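Local coordinates for protein PHB depolymerase (Penicillium funiculosum, PDB 2D81) that hydrolyses the biopolyester polyhydroxybutyrate, probably by serine-hydrolase chemistry, using a circularly permuted alpha/beta-hydrolase fold, at residues A[22-25]-A[26-30]; A[54-57]-A[58-62]; A[109-112]-A[113-116]. One frame throughout, in Å; residues are numbered along the deposited sequence.

Interactions 1 and 3 are helix turns of alpha/beta-hydrolase crossovers, and interaction 2 is a loop turn that meets the bound hydroxybutyrate trimer, RB3. Interaction 2 supplies Tyr-56 and Met-60 to the ligand pocket. It is tied to interaction 1, whose centre lies about 17 Å away, through a probable hydrogen bond of 2.8 Å between Tyr-23 OH and Cys-59 O. The side chain of Tyr-23 itself comes within about 4 Å of the ligand. Interaction 3 stands further back. The side chain of Met-109 is about 10 Å from the bound RB3. The centre of interaction 3 is about 13 Å from that of interaction 1, with nearest atoms about 4 Å apart.

Interaction 1 of 3, residues A[22-25]-A[26-30]; sequences GYMA and AQLGV
Met-24 and Gln-27, one helical turn apart, set their side chains across each other at about a right angle. The thioether passes by the end of the amide, with Met-24 SD 3.5 Å from Gln-27 NE2 and the methyl carbon Met-24 CE almost as near. Met-24 reaches this place with CG anti to the backbone N (chi1 180°) and then bends at the next two torsions, which carries the sulfur forward along the helix to the side of Gln-27. Gln-27, by contrast, runs extended beyond CG; the start of its chain lies against the preceding turn, Gln-27 CG being 3.3 Å from Tyr-23 O. On the other flank of Met-24, Leu-28 brings its methyl CD1 to 4.1 Å from Met-24 CG.

The backbone beneath is regular alpha-helix, exemplified by Leu-28 N, which donates to Met-24 O at 2.8 Å in a nearly straight bond (167°). Helix 20-31 is the crossover between strands 13-18 and 39-43, probably the counterpart of the helix that follows the nucleophile elbow in this fold. Helix 301-314 covers Met-24, Gln-27 and Leu-28 through Met-303, while Ala-25 and Leu-28 rest on Val-15 of strand 13-18. Tyr-23 leads away from this cluster to stack on Trp-287 and to hydrogen-bond Cys-59 O through its hydroxyl.

Chemically, the sulfur gives Gln-27 a soft, apolar neighbour, whereas the hydrogen bond from NE2 to Asp-286 O satisfies the buried amide nitrogen and is likely to fix which way the amide is turned.

Interaction 2 of 3, residues A[54-57]-A[58-62]; sequences QYYT and SCMYN. With RB3 ((1R)-3-{[(1R)-3-methoxy-1-methyl-3-oxopropyl]oxy}-1-methyl-3-oxopropyl (3R)-3-hydroxybutanoate), chain C.
Met-60 meets Tyr-56 at the edge of its ring, a Met-aromatic contact in which Met-60 SD lies 3.7 Å from Tyr-56 CD1 and 81° off the ring normal. Both residues also touch the bound hydroxybutyrate trimer. The methyl carbon Met-60 CE comes within 3.2 Å of the ester oxygen O3A of RB3, and Tyr-56 CD1 packs 3.7 Å from the ligand methyl C4B. Replacing Tyr-56 by an alanine would probably open a gap beside that methyl and leave the Met-60 thioether without its aromatic neighbour.

These side chains stand on a 3-10 turn in the loop between strand 39-43 and helix 68-77. Three successive bonds link residues three apart, among them Cys-59 N to Tyr-56 O at 2.8 Å, with each donor lying above the plane of its carbonyl. A water bridges Thr-57 OG1 and Ser-58 OG, and Thr-57 CB lies at the edge of the Tyr-61 ring, 4.0 Å from Tyr-61 CE1. Further out, Cys-59 is bound to Cys-50 in a disulfide. Gln-54 NE2 lies beside Cys-59 SG at 3.8 Å while it donates to the backbone oxygens of Cys-50 and Ser-66.

Interaction 3 of 3, residues A[109-112]-A[113-116]; sequences MNQL and KAQL
The packing of Leu-112 against Leu-116 is a plain apolar contact one turn apart along helix 106-116, on the buried side that looks onto the central sheet. Their methyl groups meet tip to tip, Leu-112 CD1 lying 3.7 Å from Leu-116 CD1, although the two chains as a whole run oblique to each other. Different first torsions bring this about. Leu-112 has CG anti to the backbone N (chi1 172°), which sends its CD1 branch forward along the helix, whereas Leu-116 sets CG beside its own N (chi1 -66°) and leans back toward the preceding turn. Leu-116 CG thereby also comes to lie 3.4 Å from Leu-112 O, the carbonyl that receives Leu-116 N in a nearly straight bond of 2.9 Å and 174°.

This is the helix of a beta-alpha-beta crossover, joining strand 92-98 to strand 125-130. Leu-112 packs on Met-95 and Leu-116 on Ile-93, both of the first strand, and Met-109 reaches strands on both ends of the crossover by touching Met-95 and Tyr-127.

A second side of the helix is polar and faces neighbouring loops and helix 68-77, on which Gln-115 packs. Gln-115 passes Leu-112 with its carbonyl oxygen OE1 standing 3.8 Å from Leu-112 CD1, while NE2 donates to Tyr-48 O. Its aliphatic base sits over the turn below, Gln-115 CB being 3.3 Å from Gln-111 O. Gln-111 in turn sends its amide nitrogen to Pro-65 O. Toward solvent, the extended Lys-113 chain passes Asn-110 loosely, with Lys-113 CD 4.3 Å from Asn-110 OD1, and both residues touch Tyr-127.

Interaction 1 of 3, residues A[22-25]-A[26-30]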
loop_
_atom_site.group_PDB
_atom_site.type_symbol
_atom_site.label_atom_id
_atom_site.label_comp_id
_atom_site.label_asym_id
_atom_site.label_seq_id
_atom_site.Cartn_x
_atom_site.Cartn_y
_atom_site.Cartn_z
ATOM N N GLY A 22 -0.194 2.197 4.040
ATOM C CA GLY A 22 -1.086 1.126 4.446
ATOM C C GLY A 22 -2.531 1.589 4.449
ATOM O O GLY A 22 -3.423 0.877 3.991
ATOM N N TYR A 23 -2.765 2.788 4.974
ATOM C CA TYR A 23 -4.083 3.404 4.879
ATOM C C TYR A 23 -4.517 3.455 3.416
ATOM O O TYR A 23 -5.622 3.040 3.081
ATOM C CB TYR A 23 -4.054 4.819 5.473
ATOM C CG TYR A 23 -4.400 4.881 6.949
ATOM C CD1 TYR A 23 -5.715 4.717 7.380
ATOM C CD2 TYR A 23 -3.417 5.107 7.913
ATOM C CE1 TYR A 23 -6.050 4.782 8.734
ATOM C CE2 TYR A 23 -3.741 5.170 9.278
ATOM C CZ TYR A 23 -5.060 5.008 9.675
ATOM O OH TYR A 23 -5.396 5.074 11.012
ATOM N N MET A 24 -3.642 3.957 2.546
ATOM C CA MET A 24 -3.948 4.056 1.119
ATOM C C MET A 24 -4.186 2.685 0.482
ATOM O O MET A 24 -5.080 2.532 -0.345
ATOM C CB MET A 24 -2.813 4.791 0.386
ATOM C CG MET A 24 -3.009 4.962 -1.125
ATOM S SD MET A 24 -4.553 5.783 -1.605
ATOM C CE MET A 24 -4.154 7.507 -1.281
ATOM N N ALA A 25 -3.396 1.685 0.867
ATOM C CA ALA A 25 -3.591 0.340 0.334
ATOM C C ALA A 25 -5.005 -0.149 0.633
ATOM O O ALA A 25 -5.675 -0.707 -0.235
ATOM C CB ALA A 25 -2.564 -0.622 0.927
ATOM N N ALA A 26 -5.460 0.065 1.863
ATOM C CA ALA A 26 -6.822 -0.311 2.233
ATOM C C ALA A 26 -7.851 0.530 1.482
ATOM O O ALA A 26 -8.905 0.028 1.099
ATOM C CB ALA A 26 -7.020 -0.163 3.740
ATOM N N GLN A 27 -7.548 1.807 1.266
ATOM C CA GLN A 27 -8.453 2.650 0.492
ATOM C C GLN A 27 -8.611 2.117 -0.927
ATOM O O GLN A 27 -9.726 2.043 -1.442
ATOM C CB GLN A 27 -7.961 4.103 0.475
ATOM C CG GLN A 27 -8.143 4.789 1.825
ATOM C CD GLN A 27 -7.652 6.226 1.865
ATOM O OE1 GLN A 27 -7.839 6.918 2.866
ATOM N NE2 GLN A 27 -7.013 6.677 0.791
ATOM N N LEU A 28 -7.500 1.736 -1.551
ATOM C CA LEU A 28 -7.542 1.110 -2.873
ATOM C C LEU A 28 -8.223 -0.258 -2.844
ATOM O O LEU A 28 -9.029 -0.580 -3.719
ATOM C CB LEU A 28 -6.126 0.965 -3.432
ATOM C CG LEU A 28 -5.446 2.265 -3.866
ATOM C CD1 LEU A 28 -3.934 2.074 -3.921
ATOM C CD2 LEU A 28 -5.992 2.689 -5.226
ATOM N N GLY A 29 -7.893 -1.057 -1.833
ATOM C CA GLY A 29 -8.456 -2.392 -1.718
ATOM C C GLY A 29 -9.964 -2.389 -1.539
ATOM O O GLY A 29 -10.643 -3.346 -1.913
ATOM N N VAL A 30 -10.490 -1.310 -0.969
ATOM C CA VAL A 30 -11.930 -1.166 -0.781
ATOM C C VAL A 30 -12.594 -0.444 -1.955
ATOM O O VAL A 30 -13.493 -0.990 -2.601
ATOM C CB VAL A 30 -12.242 -0.403 0.533
ATOM C CG1 VAL A 30 -13.732 -0.105 0.634
ATOM C CG2 VAL A 30 -11.779 -1.231 1.729
#

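Interaction 2 of 3, residues A[54-57]-A[58-62]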
loop_
_atom_site.group_PDB
_atom_site.type_symbol
_atom_site.label_atom_id
_atom_site.label_comp_id
_atom_site.label_asym_id
_atom_site.label_seq_id
_atom_site.Cartn_x
_atom_site.Cartn_y
_atom_site.Cartn_z
ATOM N N GLN A 54 -13.626 11.825 12.333
ATOM C CA GLN A 54 -12.921 12.054 13.588
ATOM C C GLN A 54 -11.519 12.526 13.229
ATOM O O GLN A 54 -11.016 12.222 12.145
ATOM C CB GLN A 54 -12.867 10.762 14.410
ATOM C CG GLN A 54 -11.974 9.679 13.828
ATOM C CD GLN A 54 -12.323 8.295 14.343
ATOM O OE1 GLN A 54 -12.544 8.099 15.542
ATOM N NE2 GLN A 54 -12.366 7.322 13.437
ATOM N N TYR A 55 -10.889 13.285 14.119
ATOM C CA TYR A 55 -9.622 13.908 13.767
ATOM C C TYR A 55 -8.566 12.828 13.533
ATOM O O TYR A 55 -8.579 11.783 14.184
ATOM C CB TYR A 55 -9.166 14.866 14.871
ATOM C CG TYR A 55 -8.131 15.858 14.396
ATOM C CD1 TYR A 55 -8.438 16.788 13.402
ATOM C CD2 TYR A 55 -6.839 15.857 14.921
ATOM C CE1 TYR A 55 -7.487 17.692 12.942
ATOM C CE2 TYR A 55 -5.877 16.758 14.466
ATOM C CZ TYR A 55 -6.210 17.672 13.476
ATOM O OH TYR A 55 -5.269 18.567 13.025
ATOM N N TYR A 56 -7.662 13.073 12.589
ATOM C CA TYR A 56 -6.777 12.016 12.117
ATOM C C TYR A 56 -5.853 11.482 13.213
ATOM O O TYR A 56 -5.445 10.322 13.169
ATOM C CB TYR A 56 -5.954 12.512 10.919
ATOM C CG TYR A 56 -4.803 13.416 11.292
ATOM C CD1 TYR A 56 -3.554 12.887 11.613
ATOM C CD2 TYR A 56 -4.969 14.798 11.350
ATOM C CE1 TYR A 56 -2.497 13.711 11.987
ATOM C CE2 TYR A 56 -3.918 15.633 11.723
ATOM C CZ TYR A 56 -2.688 15.082 12.040
ATOM O OH TYR A 56 -1.644 15.897 12.411
ATOM N N THR A 57 -5.523 12.314 14.201
ATOM C CA THR A 57 -4.658 11.856 15.289
ATOM C C THR A 57 -5.362 10.821 16.162
ATOM O O THR A 57 -4.711 10.052 16.870
ATOM C CB THR A 57 -4.179 13.024 16.193
ATOM O OG1 THR A 57 -5.309 13.701 16.752
ATOM C CG2 THR A 57 -3.336 14.011 15.394
ATOM N N SER A 58 -6.691 10.798 16.108
ATOM C CA SER A 58 -7.455 9.757 16.790
ATOM C C SER A 58 -7.303 8.425 16.064
ATOM O O SER A 58 -7.648 7.376 16.605
ATOM C CB SER A 58 -8.939 10.134 16.858
ATOM O OG SER A 58 -9.152 11.235 17.726
ATOM N N CYS A 59 -6.795 8.483 14.834
ATOM C CA CYS A 59 -6.489 7.285 14.057
ATOM C C CYS A 59 -4.991 6.991 14.144
ATOM O O CYS A 59 -4.428 6.312 13.285
ATOM C CB CYS A 59 -6.911 7.482 12.589
ATOM S SG CYS A 59 -8.708 7.725 12.373
ATOM N N MET A 60 -4.357 7.502 15.197
ATOM C CA MET A 60 -2.925 7.317 15.406
ATOM C C MET A 60 -2.593 7.132 16.883
ATOM O O MET A 60 -3.480 7.101 17.732
ATOM C CB MET A 60 -2.151 8.522 14.864
ATOM C CG MET A 60 -2.245 8.708 13.360
ATOM S SD MET A 60 -1.366 10.195 12.810
ATOM C CE MET A 60 0.320 9.703 13.107
ATOM N N TYR A 61 -1.302 7.001 17.173
ATOM C CA TYR A 61 -0.801 7.009 18.542
ATOM C C TYR A 61 -1.460 5.936 19.404
ATOM O O TYR A 61 -1.663 6.110 20.608
ATOM C CB TYR A 61 -0.996 8.407 19.134
ATOM C CG TYR A 61 -0.379 9.472 18.253
ATOM C CD1 TYR A 61 -1.139 10.535 17.764
ATOM C CD2 TYR A 61 0.952 9.379 17.851
ATOM C CE1 TYR A 61 -0.588 11.472 16.889
ATOM C CE2 TYR A 61 1.512 10.309 16.980
ATOM C CZ TYR A 61 0.737 11.350 16.500
ATOM O OH TYR A 61 1.286 12.255 15.621
ATOM N N ASN A 62 -1.777 4.820 18.758
ATOM C CA ASN A 62 -2.293 3.622 19.409
ATOM C C ASN A 62 -3.574 3.877 20.183
ATOM O O ASN A 62 -3.826 3.256 21.212
ATOM C CB ASN A 62 -1.232 3.013 20.329
ATOM C CG ASN A 62 -1.469 1.534 20.580
ATOM O OD1 ASN A 62 -1.947 0.816 19.698
ATOM N ND2 ASN A 62 -1.117 1.068 21.775
HETATM O O1M RB3 C . 3.854 8.944 11.515
HETATM C C1A RB3 C . 3.519 8.621 10.355
HETATM O O1A RB3 C . 4.062 9.013 9.299
HETATM C C2A RB3 C . 2.338 7.657 10.217
HETATM C C3A RB3 C . 1.229 8.256 9.350
HETATM C C4A RB3 C . 0.075 7.254 9.274
HETATM O O3A RB3 C . 0.765 9.476 9.952
HETATM C C1B RB3 C . 0.463 10.430 9.030
HETATM O O1B RB3 C . 0.178 10.121 7.874
HETATM C C2B RB3 C . 0.489 11.896 9.469
HETATM C C3B RB3 C . -0.221 12.836 8.490
HETATM C C4B RB3 C . -1.715 12.517 8.393
HETATM O O3B RB3 C . -0.077 14.188 8.955
HETATM C C1C RB3 C . 1.088 14.758 8.544
HETATM O O1C RB3 C . 2.109 14.080 8.441
HETATM C C2C RB3 C . 1.112 16.255 8.227
HETATM C C3C RB3 C . 2.103 16.992 9.131
HETATM C C4C RB3 C . 2.096 18.491 8.825
HETATM O O3C RB3 C . 1.764 16.761 10.500
HETATM O O HOH W 1 -7.167 12.903 18.370
#

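Interaction 3 of 3, residues A[109-112]-A[113-116]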
loop_
_atom_site.group_PDB
_atom_site.type_symbol
_atom_site.label_atom_id
_atom_site.label_comp_id
_atom_site.label_asym_id
_atom_site.label_seq_id
_atom_site.Cartn_x
_atom_site.Cartn_y
_atom_site.Cartn_z
ATOM N N MET A 109 -4.694 -0.718 14.189
ATOM C CA MET A 109 -4.762 -1.819 13.235
ATOM C C MET A 109 -5.861 -2.819 13.578
ATOM O O MET A 109 -6.487 -3.386 12.685
ATOM C CB MET A 109 -3.409 -2.529 13.135
ATOM C CG MET A 109 -2.468 -1.909 12.112
ATOM S SD MET A 109 -3.139 -1.980 10.418
ATOM C CE MET A 109 -2.987 -3.744 10.084
ATOM N N ASN A 110 -6.115 -3.026 14.867
ATOM C CA ASN A 110 -7.169 -3.949 15.270
ATOM C C ASN A 110 -8.544 -3.460 14.826
ATOM O O ASN A 110 -9.419 -4.267 14.514
ATOM C CB ASN A 110 -7.172 -4.147 16.786
ATOM C CG ASN A 110 -8.215 -5.157 17.236
ATOM O OD1 ASN A 110 -8.094 -6.358 16.970
ATOM N ND2 ASN A 110 -9.253 -4.674 17.908
ATOM N N GLN A 111 -8.741 -2.143 14.807
ATOM C CA GLN A 111 -10.011 -1.583 14.351
ATOM C C GLN A 111 -10.205 -1.790 12.851
ATOM O O GLN A 111 -11.328 -1.987 12.386
ATOM C CB GLN A 111 -10.099 -0.086 14.671
ATOM C CG GLN A 111 -10.267 0.252 16.150
ATOM C CD GLN A 111 -11.547 -0.306 16.742
ATOM O OE1 GLN A 111 -11.631 -1.490 17.069
ATOM N NE2 GLN A 111 -12.560 0.548 16.875
ATOM N N LEU A 112 -9.116 -1.737 12.090
ATOM C CA LEU A 112 -9.183 -2.089 10.676
ATOM C C LEU A 112 -9.615 -3.542 10.520
ATOM O O LEU A 112 -10.447 -3.862 9.669
ATOM C CB LEU A 112 -7.826 -1.883 9.998
ATOM C CG LEU A 112 -7.711 -2.391 8.554
ATOM C CD1 LEU A 112 -8.676 -1.643 7.643
ATOM C CD2 LEU A 112 -6.278 -2.188 8.073
ATOM N N LYS A 113 -9.048 -4.422 11.339
ATOM C CA LYS A 113 -9.421 -5.831 11.302
ATOM C C LYS A 113 -10.914 -5.979 11.581
ATOM O O LYS A 113 -11.620 -6.691 10.872
ATOM C CB LYS A 113 -8.626 -6.621 12.340
ATOM C CG LYS A 113 -8.953 -8.110 12.367
ATOM C CD LYS A 113 -8.108 -8.829 13.403
ATOM C CE LYS A 113 -8.371 -10.323 13.389
ATOM N NZ LYS A 113 -7.605 -11.015 14.459
ATOM N N ALA A 114 -11.386 -5.297 12.619
ATOM C CA ALA A 114 -12.784 -5.391 13.023
ATOM C C ALA A 114 -13.684 -4.857 11.917
ATOM O O ALA A 114 -14.734 -5.434 11.613
ATOM C CB ALA A 114 -13.008 -4.603 14.302
ATOM N N GLN A 115 -13.267 -3.747 11.319
ATOM C CA GLN A 115 -14.045 -3.116 10.261
ATOM C C GLN A 115 -14.193 -4.042 9.057
ATOM O O GLN A 115 -15.302 -4.265 8.572
ATOM C CB GLN A 115 -13.376 -1.813 9.826
ATOM C CG GLN A 115 -14.054 -1.133 8.650
ATOM C CD GLN A 115 -13.278 0.069 8.162
ATOM O OE1 GLN A 115 -12.083 -0.026 7.882
ATOM N NE2 GLN A 115 -13.954 1.209 8.048
ATOM N N LEU A 116 -13.074 -4.572 8.576
ATOM C CA LEU A 116 -13.093 -5.464 7.420
ATOM C C LEU A 116 -13.791 -6.779 7.750
ATOM O O LEU A 116 -14.316 -7.446 6.863
ATOM C CB LEU A 116 -11.662 -5.731 6.931
ATOM C CG LEU A 116 -10.951 -4.503 6.355
ATOM C CD1 LEU A 116 -9.519 -4.845 5.984
ATOM C CD2 LEU A 116 -11.715 -4.007 5.139
#